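Local coordinates for Lin2111 protein (Listeria innocua, PDB 3EDP), which is of unknown function but, as a member of the GntR family with a UTRA domain, probably binds DNA and regulates transcription, at residues F209-E212 and N213-I217; F117-K120 and E121-V125. All coordinates share one frame; numbering follows the deposited sequence.

Interaction 1 (F209-E212 and N213-I217); sequences FYAE and NDMPI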
ATOM      1  N   PHE A 209      -7.763  -2.177  -2.438  1.00 30.54           N
ATOM      2  CA  PHE A 209      -7.347  -3.096  -1.386  1.00 24.16           C
ATOM      3  C   PHE A 209      -8.189  -4.363  -1.498  1.00 22.87           C
ATOM      4  O   PHE A 209      -9.421  -4.294  -1.614  1.00 27.21           O
ATOM      5  CB  PHE A 209      -7.531  -2.471  -0.004  1.00 27.79           C
ATOM      6  CG  PHE A 209      -6.695  -1.233   0.243  1.00 27.06           C
ATOM      7  CD1 PHE A 209      -5.470  -1.323   0.884  1.00 33.13           C
ATOM      8  CD2 PHE A 209      -7.152   0.018  -0.136  1.00 21.63           C
ATOM      9  CE1 PHE A 209      -4.707  -0.187   1.137  1.00 28.04           C
ATOM     10  CE2 PHE A 209      -6.393   1.161   0.109  1.00 22.22           C
ATOM     11  CZ  PHE A 209      -5.169   1.057   0.745  1.00 27.40           C
ATOM     12  N   TYR A 210      -7.526  -5.514  -1.475  1.00 28.77           N
ATOM     13  CA  TYR A 210      -8.206  -6.798  -1.612  1.00 30.80           C
ATOM     14  C   TYR A 210      -8.094  -7.637  -0.354  1.00 31.44           C
ATOM     15  O   TYR A 210      -7.049  -7.654   0.297  1.00 24.52           O
ATOM     16  CB  TYR A 210      -7.588  -7.605  -2.760  1.00 27.05           C
ATOM     17  CG  TYR A 210      -7.871  -7.060  -4.139  1.00 30.51           C
ATOM     18  CD1 TYR A 210      -8.950  -7.529  -4.877  1.00 34.69           C
ATOM     19  CD2 TYR A 210      -7.057  -6.085  -4.710  1.00 28.31           C
ATOM     20  CE1 TYR A 210      -9.218  -7.049  -6.136  1.00 33.25           C
ATOM     21  CE2 TYR A 210      -7.318  -5.598  -5.985  1.00 30.34           C
ATOM     22  CZ  TYR A 210      -8.404  -6.084  -6.687  1.00 32.55           C
ATOM     23  OH  TYR A 210      -8.686  -5.620  -7.946  1.00 44.80           O
ATOM     24  N   ALA A 211      -9.180  -8.331  -0.026  1.00 24.86           N
ATOM     25  CA  ALA A 211      -9.127  -9.491   0.850  1.00 27.62           C
ATOM     26  C   ALA A 211      -8.716 -10.692  -0.009  1.00 31.77           C
ATOM     27  O   ALA A 211      -8.716 -10.605  -1.236  1.00 30.61           O
ATOM     28  CB  ALA A 211     -10.493  -9.747   1.498  1.00 25.20           C
ATOM     29  N   GLU A 212      -8.375 -11.807   0.633  1.00 27.83           N
ATOM     30  CA  GLU A 212      -8.031 -13.033  -0.088  1.00 36.98           C
ATOM     31  C   GLU A 212      -9.094 -13.415  -1.116  1.00 40.58           C
ATOM     32  O   GLU A 212     -10.265 -13.052  -0.981  1.00 34.80           O
ATOM     33  CB  GLU A 212      -7.810 -14.197   0.885  1.00 39.91           C
ATOM     34  CG  GLU A 212      -6.348 -14.457   1.208  1.00 42.94           C
ATOM     35  CD  GLU A 212      -6.146 -15.698   2.049  1.00 40.08           C
ATOM     36  OE1 GLU A 212      -6.391 -15.627   3.273  1.00 45.12           O
ATOM     37  OE2 GLU A 212      -5.725 -16.738   1.495  1.00 33.67           O
ATOM     38  N   ASN A 213      -8.671 -14.146  -2.143  1.00 30.47           N
ATOM     39  CA  ASN A 213      -9.579 -14.663  -3.175  1.00 33.93           C
ATOM     40  C   ASN A 213     -10.191 -13.577  -4.054  1.00 35.93           C
ATOM     41  O   ASN A 213     -11.356 -13.658  -4.446  1.00 38.12           O
ATOM     42  CB  ASN A 213     -10.681 -15.538  -2.562  1.00 41.18           C
ATOM     43  CG  ASN A 213     -11.349 -16.447  -3.591  1.00 50.03           C
ATOM     44  OD1 ASN A 213     -10.726 -16.867  -4.570  1.00 51.19           O
ATOM     45  ND2 ASN A 213     -12.621 -16.760  -3.365  1.00 47.02           N
ATOM     46  N   ASP A 214      -9.397 -12.554  -4.346  1.00 31.44           N
ATOM     47  CA  ASP A 214      -9.745 -11.571  -5.358  1.00 38.79           C
ATOM     48  C   ASP A 214     -10.981 -10.752  -4.984  1.00 41.97           C
ATOM     49  O   ASP A 214     -11.775 -10.394  -5.849  1.00 39.95           O
ATOM     50  CB  ASP A 214      -9.965 -12.264  -6.706  1.00 42.82           C
ATOM     51  CG  ASP A 214      -9.993 -11.286  -7.863  1.00 55.34           C
ATOM     52  OD1 ASP A 214      -9.311 -10.244  -7.765  1.00 58.68           O
ATOM     53  OD2 ASP A 214     -10.696 -11.554  -8.861  1.00 62.43           O
HETATM   54  N   MSE A 215     -11.131 -10.453  -3.699  1.00 31.65           N
HETATM   55  CA  MSE A 215     -12.275  -9.670  -3.234  1.00 34.10           C
HETATM   56  C   MSE A 215     -11.873  -8.258  -2.806  1.00 30.09           C
HETATM   57  O   MSE A 215     -11.262  -8.076  -1.751  1.00 30.21           O
HETATM   58  CB  MSE A 215     -12.972 -10.367  -2.069  1.00 31.62           C
HETATM   59  CG  MSE A 215     -14.150  -9.566  -1.517  1.00 45.14           C
HETATM   60 SE   MSE A 215     -14.629 -10.137   0.276  0.56 52.14          SE
HETATM   61  CE  MSE A 215     -15.979 -11.458  -0.211  1.00 60.60           C
ATOM     62  N   PRO A 216     -12.226  -7.254  -3.621  1.00 34.24           N
ATOM     63  CA  PRO A 216     -11.931  -5.854  -3.294  1.00 30.33           C
ATOM     64  C   PRO A 216     -12.744  -5.442  -2.077  1.00 31.85           C
ATOM     65  O   PRO A 216     -13.936  -5.731  -2.019  1.00 28.67           O
ATOM     66  CB  PRO A 216     -12.420  -5.087  -4.530  1.00 29.91           C
ATOM     67  CG  PRO A 216     -12.661  -6.129  -5.590  1.00 38.27           C
ATOM     68  CD  PRO A 216     -13.030  -7.374  -4.848  1.00 36.77           C
ATOM     69  N   ILE A 217     -12.105  -4.799  -1.109  1.00 31.81           N
ATOM     70  CA  ILE A 217     -12.800  -4.372   0.098  1.00 31.07           C
ATOM     71  C   ILE A 217     -12.757  -2.861   0.267  1.00 29.52           C
ATOM     72  O   ILE A 217     -13.550  -2.294   1.025  1.00 30.50           O
ATOM     73  CB  ILE A 217     -12.224  -5.050   1.366  1.00 25.29           C
ATOM     74  CG1 ILE A 217     -10.753  -4.672   1.557  1.00 26.17           C
ATOM     75  CG2 ILE A 217     -12.397  -6.573   1.290  1.00 25.33           C
ATOM     76  CD1 ILE A 217     -10.118  -5.293   2.798  1.00 32.53           C
TER
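The ring of Y210 has the backbone N of M215 at its edge, in the ring plane, while P216 and D214 approach it obliquely from opposite sides of the ring plane. CG of the proline lies 3.6 Å from CE1 of Y210, and the two side chains cross at a slant, in apolar packing against the CD1–CE1 bond. D214 lies beside the tyrosine and points the same way, its carboxylate turned 18° from the ring plane, with OD1 3.6 Å from Y210 CE1. D214 reaches this place because CG stands opposite its own backbone N (chi1 -166°). The hydroxyl of Y210 makes a weak hydrogen bond with E178 on the adjoining strand 176-185. These residues form the closed end of a beta hairpin in the UTRA domain, where strand 201-211 turns into strand 215-225 through E212, N213 and D214, the last two with positive phi. I217 N donates an almost straight bond to F209 O (2.8 Å, 173°), and A211 N is bound to M215 O at 2.7 Å; the return bond from M215 N to A211 O is weak. On the sheet face that bears A211 and M215, CG2 of I217 packs 3.7 Å from the A211 methyl.

Interaction 2 (F117-K120 and E121-V125); sequences FGMK and ENELV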
ATOM      1  N   PHE A 117     -16.166  -3.245  -7.213  1.00 42.73           N
ATOM      2  CA  PHE A 117     -16.371  -4.091  -6.041  1.00 38.21           C
ATOM      3  C   PHE A 117     -17.095  -5.374  -6.405  1.00 46.04           C
ATOM      4  O   PHE A 117     -17.163  -6.306  -5.605  1.00 53.80           O
ATOM      5  CB  PHE A 117     -17.165  -3.345  -4.960  1.00 41.08           C
ATOM      6  CG  PHE A 117     -16.364  -2.301  -4.233  1.00 38.65           C
ATOM      7  CD1 PHE A 117     -15.368  -2.671  -3.341  1.00 37.36           C
ATOM      8  CD2 PHE A 117     -16.605  -0.953  -4.441  1.00 34.76           C
ATOM      9  CE1 PHE A 117     -14.630  -1.714  -2.665  1.00 33.41           C
ATOM     10  CE2 PHE A 117     -15.868   0.008  -3.774  1.00 38.42           C
ATOM     11  CZ  PHE A 117     -14.878  -0.370  -2.887  1.00 32.01           C
ATOM     12  N   GLY A 118     -17.642  -5.417  -7.614  1.00 46.78           N
ATOM     13  CA  GLY A 118     -18.501  -6.516  -8.007  1.00 40.49           C
ATOM     14  C   GLY A 118     -19.715  -6.582  -7.102  1.00 51.71           C
ATOM     15  O   GLY A 118     -20.058  -7.647  -6.594  1.00 54.04           O
HETATM   16  N   MSE A 119     -20.356  -5.431  -6.894  1.00 57.20           N
HETATM   17  CA  MSE A 119     -21.552  -5.338  -6.057  1.00 51.49           C
HETATM   18  C   MSE A 119     -22.713  -4.718  -6.838  1.00 53.29           C
HETATM   19  O   MSE A 119     -22.575  -4.387  -8.017  1.00 54.19           O
HETATM   20  CB  MSE A 119     -21.261  -4.525  -4.789  1.00 50.66           C
HETATM   21  CG  MSE A 119     -20.995  -3.046  -5.037  1.00 56.19           C
HETATM   22 SE   MSE A 119     -20.279  -2.090  -3.483  0.68 51.46          SE
HETATM   23  CE  MSE A 119     -21.818  -2.229  -2.297  1.00 72.96           C
ATOM     24  N   LYS A 120     -23.858  -4.562  -6.180  1.00 53.68           N
ATOM     25  CA  LYS A 120     -25.026  -3.969  -6.827  1.00 62.66           C
ATOM     26  C   LYS A 120     -24.976  -2.445  -6.779  1.00 60.83           C
ATOM     27  O   LYS A 120     -24.680  -1.854  -5.739  1.00 58.94           O
ATOM     28  CB  LYS A 120     -26.319  -4.483  -6.191  1.00 71.14           C
ATOM     29  CG  LYS A 120     -26.492  -5.988  -6.285  1.00 81.18           C
ATOM     30  CD  LYS A 120     -26.207  -6.484  -7.696  1.00 89.47           C
ATOM     31  CE  LYS A 120     -26.523  -7.969  -7.846  1.00 92.16           C
ATOM     32  NZ  LYS A 120     -27.981  -8.246  -7.711  1.00 89.70           N
ATOM     33  N   GLU A 121     -25.279  -1.820  -7.913  1.00 60.39           N
ATOM     34  CA  GLU A 121     -25.174  -0.370  -8.078  1.00 61.19           C
ATOM     35  C   GLU A 121     -25.946   0.435  -7.029  1.00 52.52           C
ATOM     36  O   GLU A 121     -25.591   1.576  -6.729  1.00 50.50           O
ATOM     37  CB  GLU A 121     -25.609   0.040  -9.490  1.00 67.10           C
ATOM     38  CG  GLU A 121     -26.924  -0.581  -9.949  1.00 81.56           C
ATOM     39  CD  GLU A 121     -26.796  -2.061 -10.298  1.00 93.30           C
ATOM     40  OE1 GLU A 121     -25.656  -2.526 -10.527  1.00 91.88           O
ATOM     41  OE2 GLU A 121     -27.837  -2.757 -10.343  1.00 97.54           O
ATOM     42  N   ASN A 122     -26.987  -0.169  -6.468  1.00 50.74           N
ATOM     43  CA  ASN A 122     -27.847   0.503  -5.498  1.00 54.71           C
ATOM     44  C   ASN A 122     -27.449   0.226  -4.052  1.00 51.13           C
ATOM     45  O   ASN A 122     -28.032   0.778  -3.120  1.00 55.35           O
ATOM     46  CB  ASN A 122     -29.303   0.096  -5.714  1.00 68.24           C
ATOM     47  CG  ASN A 122     -29.497  -1.408  -5.675  1.00 83.01           C
ATOM     48  OD1 ASN A 122     -28.915  -2.142  -6.478  1.00 84.29           O
ATOM     49  ND2 ASN A 122     -30.316  -1.879  -4.740  1.00 88.58           N
ATOM     50  N   GLU A 123     -26.462  -0.637  -3.862  1.00 50.23           N
ATOM     51  CA  GLU A 123     -25.957  -0.916  -2.525  1.00 51.65           C
ATOM     52  C   GLU A 123     -25.070   0.234  -2.058  1.00 44.96           C
ATOM     53  O   GLU A 123     -24.552   0.998  -2.870  1.00 41.09           O
ATOM     54  CB  GLU A 123     -25.222  -2.257  -2.499  1.00 60.65           C
ATOM     55  CG  GLU A 123     -26.158  -3.444  -2.729  1.00 65.42           C
ATOM     56  CD  GLU A 123     -25.429  -4.770  -2.814  1.00 73.13           C
ATOM     57  OE1 GLU A 123     -25.930  -5.753  -2.230  1.00 79.35           O
ATOM     58  OE2 GLU A 123     -24.359  -4.832  -3.459  1.00 70.04           O
ATOM     59  N   LEU A 124     -24.909   0.366  -0.748  1.00 37.09           N
ATOM     60  CA  LEU A 124     -24.314   1.568  -0.186  1.00 38.14           C
ATOM     61  C   LEU A 124     -22.817   1.456   0.089  1.00 38.74           C
ATOM     62  O   LEU A 124     -22.306   0.377   0.388  1.00 35.68           O
ATOM     63  CB  LEU A 124     -25.051   1.956   1.096  1.00 37.58           C
ATOM     64  CG  LEU A 124     -26.568   2.089   0.938  1.00 45.37           C
ATOM     65  CD1 LEU A 124     -27.218   2.320   2.295  1.00 39.27           C
ATOM     66  CD2 LEU A 124     -26.916   3.210  -0.040  1.00 46.14           C
ATOM     67  N   VAL A 125     -22.134   2.594  -0.002  1.00 34.90           N
ATOM     68  CA  VAL A 125     -20.730   2.707   0.355  1.00 31.06           C
ATOM     69  C   VAL A 125     -20.521   3.978   1.166  1.00 30.05           C
ATOM     70  O   VAL A 125     -21.257   4.950   1.010  1.00 31.49           O
ATOM     71  CB  VAL A 125     -19.804   2.762  -0.900  1.00 32.33           C
ATOM     72  CG1 VAL A 125     -20.004   1.529  -1.774  1.00 38.06           C
ATOM     73  CG2 VAL A 125     -20.046   4.037  -1.708  1.00 27.16           C
TER
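OE2 of E123 accepts the backbone N-H of K120 at 2.8 Å, in a bond of 159° that meets the oxygen from above the carboxylate plane. The glutamate gets there as an extended chain: CG lies opposite its own carbonyl carbon (chi1 -67°), and the straight run beyond brings the carboxylate back over the start of the turn. A second bond joins the same two residues in the reverse sense, E123 N giving its hydrogen to K120 O at 2.9 Å, again from well above the carbonyl plane. This second bond closes a type I beta turn from K120 to E123, which carries the chain from the end of helix 110-117, left at G118 with positive phi, into strand 124-134 of the UTRA domain. Beneath the turn M119, a selenomethionine, crosses E123 at a slant. Its CB comes within 3.4 Å of E123 OE2, and a bend at chi3 (-66°) folds CE back to 3.4 Å from E123 CB. The selenium meets CG1 of V125 at 4.0 Å, an apolar contact, and M119 also touches P146 of strand 137-146. K120 passes CB and CG across the E123 carboxylate at a slant, whereas its NZ stays away from both acidic groups; E121 instead forms a salt bridge with K111. Holding one backbone N-H on a carboxylate oxygen would probably help to stabilise the negative charge of E123, whose other oxygen, OE1, forms a long, weak ion pair with K66 of the N-terminal domain.

How the interactions relate
From the N terminus, interaction 2 comes first, closing the short connection between helix 110-117 and strand 124-134. The chain then runs through strand 137-146, helix 163-167, strand 176-185 and strand 201-211 before interaction 1 closes the hairpin with strand 215-225. Both are local closures in series; neither encloses nor crosses the other. They serve the same six-stranded antiparallel sheet, in which strand 137-146 separates 124-134 from 215-225. Their centres are about 15 Å apart, yet they touch: the F117 ring packs its CD1 3.6 Å from P216 O, so the helix end of interaction 2 rests against the returning strand of interaction 1.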